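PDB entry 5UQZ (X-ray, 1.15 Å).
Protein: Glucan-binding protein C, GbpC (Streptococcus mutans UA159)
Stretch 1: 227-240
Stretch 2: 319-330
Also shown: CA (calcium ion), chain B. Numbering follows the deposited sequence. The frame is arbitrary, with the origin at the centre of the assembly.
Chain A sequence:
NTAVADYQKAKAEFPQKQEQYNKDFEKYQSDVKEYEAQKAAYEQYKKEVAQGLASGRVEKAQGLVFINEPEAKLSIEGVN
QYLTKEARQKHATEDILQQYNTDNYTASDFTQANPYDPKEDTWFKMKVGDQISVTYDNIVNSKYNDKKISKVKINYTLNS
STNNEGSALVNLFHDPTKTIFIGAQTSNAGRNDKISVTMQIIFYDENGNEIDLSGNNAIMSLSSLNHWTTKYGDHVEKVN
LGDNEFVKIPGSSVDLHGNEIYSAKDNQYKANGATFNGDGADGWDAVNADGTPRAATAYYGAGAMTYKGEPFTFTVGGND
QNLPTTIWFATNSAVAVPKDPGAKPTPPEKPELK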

# COMPACT_ATOMS: atom_id res chain seq x y z
N HIS A 227 3.33 -0.90 9.72
CA HIS A 227 4.28 -1.13 10.79
C HIS A 227 3.70 -2.29 11.60
O HIS A 227 2.65 -2.16 12.24
CB HIS A 227 4.40 0.12 11.66
CG HIS A 227 5.40 -0.01 12.78
ND1 HIS A 227 5.81 1.07 13.54
CD2 HIS A 227 6.08 -1.08 13.26
CE1 HIS A 227 6.71 0.67 14.42
NE2 HIS A 227 6.88 -0.63 14.28
N TRP A 228 4.35 -3.43 11.56
CA TRP A 228 3.95 -4.56 12.38
C TRP A 228 5.11 -4.99 13.27
O TRP A 228 6.27 -4.90 12.87
CB TRP A 228 3.40 -5.74 11.56
CG TRP A 228 4.22 -6.34 10.40
CD1 TRP A 228 4.03 -6.13 9.05
CD2 TRP A 228 5.31 -7.28 10.50
NE1 TRP A 228 4.92 -6.90 8.32
CE2 TRP A 228 5.71 -7.61 9.18
CE3 TRP A 228 5.98 -7.88 11.58
CZ2 TRP A 228 6.75 -8.50 8.91
CZ3 TRP A 228 7.02 -8.77 11.30
CH2 TRP A 228 7.39 -9.06 9.99
N THR A 229 4.77 -5.42 14.49
CA THR A 229 5.77 -5.84 15.46
C THR A 229 5.36 -7.21 15.97
O THR A 229 4.32 -7.35 16.63
CB THR A 229 5.89 -4.84 16.61
OG1 THR A 229 6.14 -3.52 16.10
CG2 THR A 229 7.03 -5.22 17.51
N THR A 230 6.17 -8.22 15.65
CA THR A 230 5.89 -9.57 16.10
C THR A 230 7.21 -10.23 16.45
O THR A 230 8.29 -9.62 16.32
CB THR A 230 5.22 -10.43 15.02
OG1 THR A 230 6.16 -10.79 14.02
CG2 THR A 230 4.02 -9.75 14.38
N LYS A 231 7.13 -11.49 16.87
CA LYS A 231 8.33 -12.27 17.11
C LYS A 231 9.25 -12.32 15.91
O LYS A 231 10.46 -12.54 16.08
CB LYS A 231 7.90 -13.71 17.48
CG LYS A 231 9.02 -14.69 17.74
CD LYS A 231 8.48 -16.06 18.18
CE LYS A 231 7.63 -16.74 17.12
NZ LYS A 231 7.46 -18.22 17.38
N TYR A 232 8.72 -12.09 14.72
CA TYR A 232 9.50 -12.20 13.50
C TYR A 232 9.97 -10.86 12.95
O TYR A 232 10.58 -10.85 11.87
CB TYR A 232 8.70 -12.96 12.43
CG TYR A 232 8.39 -14.37 12.89
CD1 TYR A 232 9.34 -15.37 12.76
CD2 TYR A 232 7.17 -14.69 13.48
CE1 TYR A 232 9.08 -16.66 13.19
CE2 TYR A 232 6.90 -15.99 13.91
CZ TYR A 232 7.87 -16.95 13.76
OH TYR A 232 7.62 -18.22 14.20
N GLY A 233 9.74 -9.75 13.64
CA GLY A 233 10.32 -8.49 13.17
C GLY A 233 9.64 -7.28 13.76
O GLY A 233 8.55 -7.36 14.33
N ASP A 234 10.30 -6.12 13.58
CA ASP A 234 9.70 -4.82 13.83
C ASP A 234 9.76 -4.14 12.46
O ASP A 234 10.61 -3.30 12.17
CB ASP A 234 10.49 -4.04 14.88
CG ASP A 234 9.78 -2.77 15.26
OD1 ASP A 234 8.57 -2.62 15.01
OD2 ASP A 234 10.44 -1.88 15.84
N HIS A 235 8.80 -4.50 11.61
CA HIS A 235 8.79 -4.17 10.19
C HIS A 235 8.11 -2.81 10.01
O HIS A 235 6.95 -2.66 10.40
CB HIS A 235 7.92 -5.23 9.52
CG HIS A 235 7.68 -5.00 8.06
ND1 HIS A 235 8.28 -5.77 7.08
CD2 HIS A 235 6.86 -4.14 7.40
CE1 HIS A 235 7.81 -5.42 5.89
NE2 HIS A 235 6.95 -4.41 6.06
N VAL A 236 8.83 -1.85 9.44
CA VAL A 236 8.30 -0.50 9.29
C VAL A 236 8.55 -0.04 7.86
O VAL A 236 9.66 -0.17 7.33
CB VAL A 236 8.95 0.50 10.28
CG1 VAL A 236 8.23 1.85 10.23
CG2 VAL A 236 9.02 0.01 11.70
N GLU A 237 7.50 0.51 7.24
CA GLU A 237 7.56 1.11 5.90
C GLU A 237 7.54 2.62 6.07
O GLU A 237 6.68 3.16 6.78
CB GLU A 237 6.40 0.58 5.07
CG GLU A 237 6.53 -0.94 4.93
CD GLU A 237 5.40 -1.68 4.26
OE1 GLU A 237 4.50 -1.08 3.66
OE2 GLU A 237 5.47 -2.95 4.33
N LYS A 238 8.45 3.31 5.38
CA LYS A 238 8.67 4.74 5.56
C LYS A 238 8.86 5.42 4.22
O LYS A 238 9.30 4.80 3.26
CB LYS A 238 9.97 5.00 6.39
CG LYS A 238 10.03 4.27 7.73
CD LYS A 238 11.28 4.68 8.50
CE LYS A 238 11.30 4.09 9.89
NZ LYS A 238 12.59 4.35 10.55
N VAL A 239 8.55 6.73 4.20
CA VAL A 239 8.87 7.54 3.02
C VAL A 239 9.59 8.81 3.47
O VAL A 239 9.11 9.52 4.35
CB VAL A 239 7.62 7.90 2.21
CG1 VAL A 239 8.04 8.65 0.91
CG2 VAL A 239 6.84 6.66 1.89
N ASN A 240 10.73 9.11 2.84
CA ASN A 240 11.39 10.40 2.98
C ASN A 240 10.94 11.23 1.79
O ASN A 240 11.25 10.90 0.63
CB ASN A 240 12.90 10.22 2.99
CG ASN A 240 13.62 11.53 3.25
OD1 ASN A 240 13.19 12.59 2.78
ND2 ASN A 240 14.70 11.48 4.04
N ASN A 319 12.57 -6.68 9.55
CA ASN A 319 12.29 -8.11 9.68
C ASN A 319 13.46 -8.81 10.34
O ASN A 319 14.62 -8.40 10.20
CB ASN A 319 12.17 -8.76 8.29
CG ASN A 319 10.85 -8.45 7.63
OD1 ASN A 319 10.18 -7.45 7.98
ND2 ASN A 319 10.49 -9.20 6.62
N ASP A 320 13.16 -9.93 11.02
CA ASP A 320 14.22 -10.79 11.49
C ASP A 320 14.91 -11.51 10.32
O ASP A 320 14.37 -11.66 9.20
CB ASP A 320 13.67 -11.81 12.49
CG ASP A 320 13.41 -11.17 13.86
OD1 ASP A 320 14.17 -10.24 14.22
OD2 ASP A 320 12.52 -11.60 14.56
N GLN A 321 16.11 -11.98 10.63
CA GLN A 321 16.87 -12.79 9.69
C GLN A 321 16.02 -13.94 9.15
O GLN A 321 15.25 -14.59 9.89
CB GLN A 321 18.09 -13.34 10.42
CG GLN A 321 19.06 -14.05 9.52
CD GLN A 321 20.27 -14.50 10.28
OE1 GLN A 321 20.19 -14.91 11.45
NE2 GLN A 321 21.40 -14.40 9.66
N ASN A 322 16.14 -14.20 7.85
CA ASN A 322 15.47 -15.31 7.17
C ASN A 322 13.99 -15.09 6.89
O ASN A 322 13.36 -16.01 6.34
CB ASN A 322 15.70 -16.67 7.86
CG ASN A 322 17.15 -17.06 7.83
OD1 ASN A 322 17.84 -16.77 6.86
ND2 ASN A 322 17.62 -17.68 8.90
N LEU A 323 13.43 -13.93 7.21
CA LEU A 323 12.07 -13.62 6.76
C LEU A 323 12.20 -12.56 5.68
O LEU A 323 12.45 -11.39 6.01
CB LEU A 323 11.27 -13.09 7.94
CG LEU A 323 9.81 -12.97 7.59
CD1 LEU A 323 9.12 -14.34 7.48
CD2 LEU A 323 9.06 -12.05 8.56
N PRO A 324 12.02 -12.91 4.41
CA PRO A 324 12.28 -11.94 3.33
C PRO A 324 11.47 -10.66 3.50
O PRO A 324 10.32 -10.69 3.98
CB PRO A 324 11.86 -12.71 2.07
CG PRO A 324 12.20 -14.14 2.42
CD PRO A 324 11.80 -14.28 3.89
N THR A 325 12.12 -9.54 3.15
CA THR A 325 11.52 -8.22 3.26
C THR A 325 10.89 -7.86 1.93
O THR A 325 11.55 -7.95 0.89
CB THR A 325 12.61 -7.19 3.57
OG1 THR A 325 13.19 -7.52 4.84
CG2 THR A 325 12.07 -5.78 3.66
N THR A 326 9.62 -7.44 1.95
CA THR A 326 8.90 -7.05 0.73
C THR A 326 8.12 -5.78 0.97
O THR A 326 7.72 -5.49 2.10
CB THR A 326 7.91 -8.15 0.30
OG1 THR A 326 6.97 -8.39 1.35
CG2 THR A 326 8.64 -9.45 -0.01
N ILE A 327 7.81 -5.08 -0.12
CA ILE A 327 6.86 -3.98 -0.11
C ILE A 327 6.30 -3.83 -1.50
O ILE A 327 7.05 -3.86 -2.50
CB ILE A 327 7.50 -2.66 0.39
CG1 ILE A 327 6.42 -1.57 0.55
CG2 ILE A 327 8.63 -2.19 -0.48
CD1 ILE A 327 6.98 -0.22 1.17
N TRP A 328 4.98 -3.61 -1.59
CA TRP A 328 4.35 -3.17 -2.83
C TRP A 328 4.17 -1.67 -2.64
O TRP A 328 3.27 -1.23 -1.91
CB TRP A 328 3.02 -3.84 -3.06
CG TRP A 328 2.37 -3.45 -4.35
CD1 TRP A 328 2.78 -2.47 -5.27
CD2 TRP A 328 1.23 -4.06 -4.93
NE1 TRP A 328 1.90 -2.41 -6.31
CE2 TRP A 328 0.95 -3.38 -6.14
CE3 TRP A 328 0.38 -5.09 -4.50
CZ2 TRP A 328 -0.12 -3.73 -6.96
CZ3 TRP A 328 -0.67 -5.43 -5.32
CH2 TRP A 328 -0.91 -4.75 -6.53
N PHE A 329 5.07 -0.88 -3.23
CA PHE A 329 4.97 0.57 -3.09
C PHE A 329 4.33 1.11 -4.33
O PHE A 329 4.88 0.96 -5.43
CB PHE A 329 6.37 1.20 -2.92
CG PHE A 329 6.28 2.67 -2.74
CD1 PHE A 329 6.01 3.21 -1.50
CD2 PHE A 329 6.39 3.53 -3.83
CE1 PHE A 329 5.84 4.60 -1.35
CE2 PHE A 329 6.23 4.89 -3.67
CZ PHE A 329 5.96 5.43 -2.44
N ALA A 330 3.20 1.78 -4.17
CA ALA A 330 2.53 2.42 -5.26
C ALA A 330 2.29 3.87 -4.89
O ALA A 330 2.08 4.20 -3.71
CB ALA A 330 1.22 1.74 -5.66
CA CA B . 2.42 -1.76 2.50
O HOH W 1 3.51 -3.99 3.15
O HOH W 2 2.98 -3.28 0.63
O HOH W 3 3.18 -0.39 0.71
O HOH W 4 0.96 -3.72 2.23

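The two stretches meet along a narrow seam that is tightest at the hairpin turn of the first and opens toward the far end of its second strand. The strands 233-240 and 325-329 run in broadly the same direction, 34° apart, with their axes no closer than 9.3 Å, so side chains must fill the space between them. Together the two stretches bury 514 Å².

At the tight end, Gly233 forms an antiparallel bridge with Asn319, and the backbones come so close that Gly233 CA lies 4.0 Å from Asn319 CA. The hollow here is the absence of a side chain: a CB on Gly233 would sit 2.8 Å from Asn319 CA, a clash, and the backbone angles of Gly233 would also jam it against the preceding carbonyl oxygen. Beside this bridge, Asp320 N donates a nearly straight hydrogen bond to Tyr232 O (2.9 Å), tying the type I turn from Thr230 to Gly233 to the start of the second stretch.

Leu323 is an apolar bump on the opposing loop. The type II turn from Asp320 to Leu323 brings it back toward the hairpin, where its CD2 methyl rests against both Trp228 and Tyr232, 3.7 Å from Trp228 CH2 at the edge of the indole and 4.0 Å from Tyr232 CB. The Tyr232 ring itself leads away, leaving its CB to make this contact. A branched aliphatic side chain suits this pocket, which presents carbon on both residues.

Further along, polar groups occupy the gap. The end of the buried Asn319 side chain comes near the hairpin, and its OD1 accepts a hydrogen bond from His235 ND1 (2.7 Å) in the edge of the imidazole; its ND2 is held within its own stretch by Leu323 O at 3.0 Å. The amide thus links the loop to the strand with both ends engaged. On the other side of the ring, His235 NE2 donates to Glu237 OE2 (2.7 Å), so the flat imidazole spans from Asn319 to Glu237, using both nitrogens.

Glu237 points toward the second strand, and its OE1 lies 3.6 Å from Ile327 CD1, the tip of an extended side chain that projects into the space between the strands. The same OE1 binds the calcium ion at 2.5 Å. Waters 2 and 3, also calcium ligands, hydrogen-bond to Trp328 N (3.0 Å) and Trp328 O (2.8 Å), respectively, so the ion provides an indirect link between the strands. Beyond it, Val239 CG2 packs 4.0 Å from Phe329 CE1, closing the wider end with buried apolar groups.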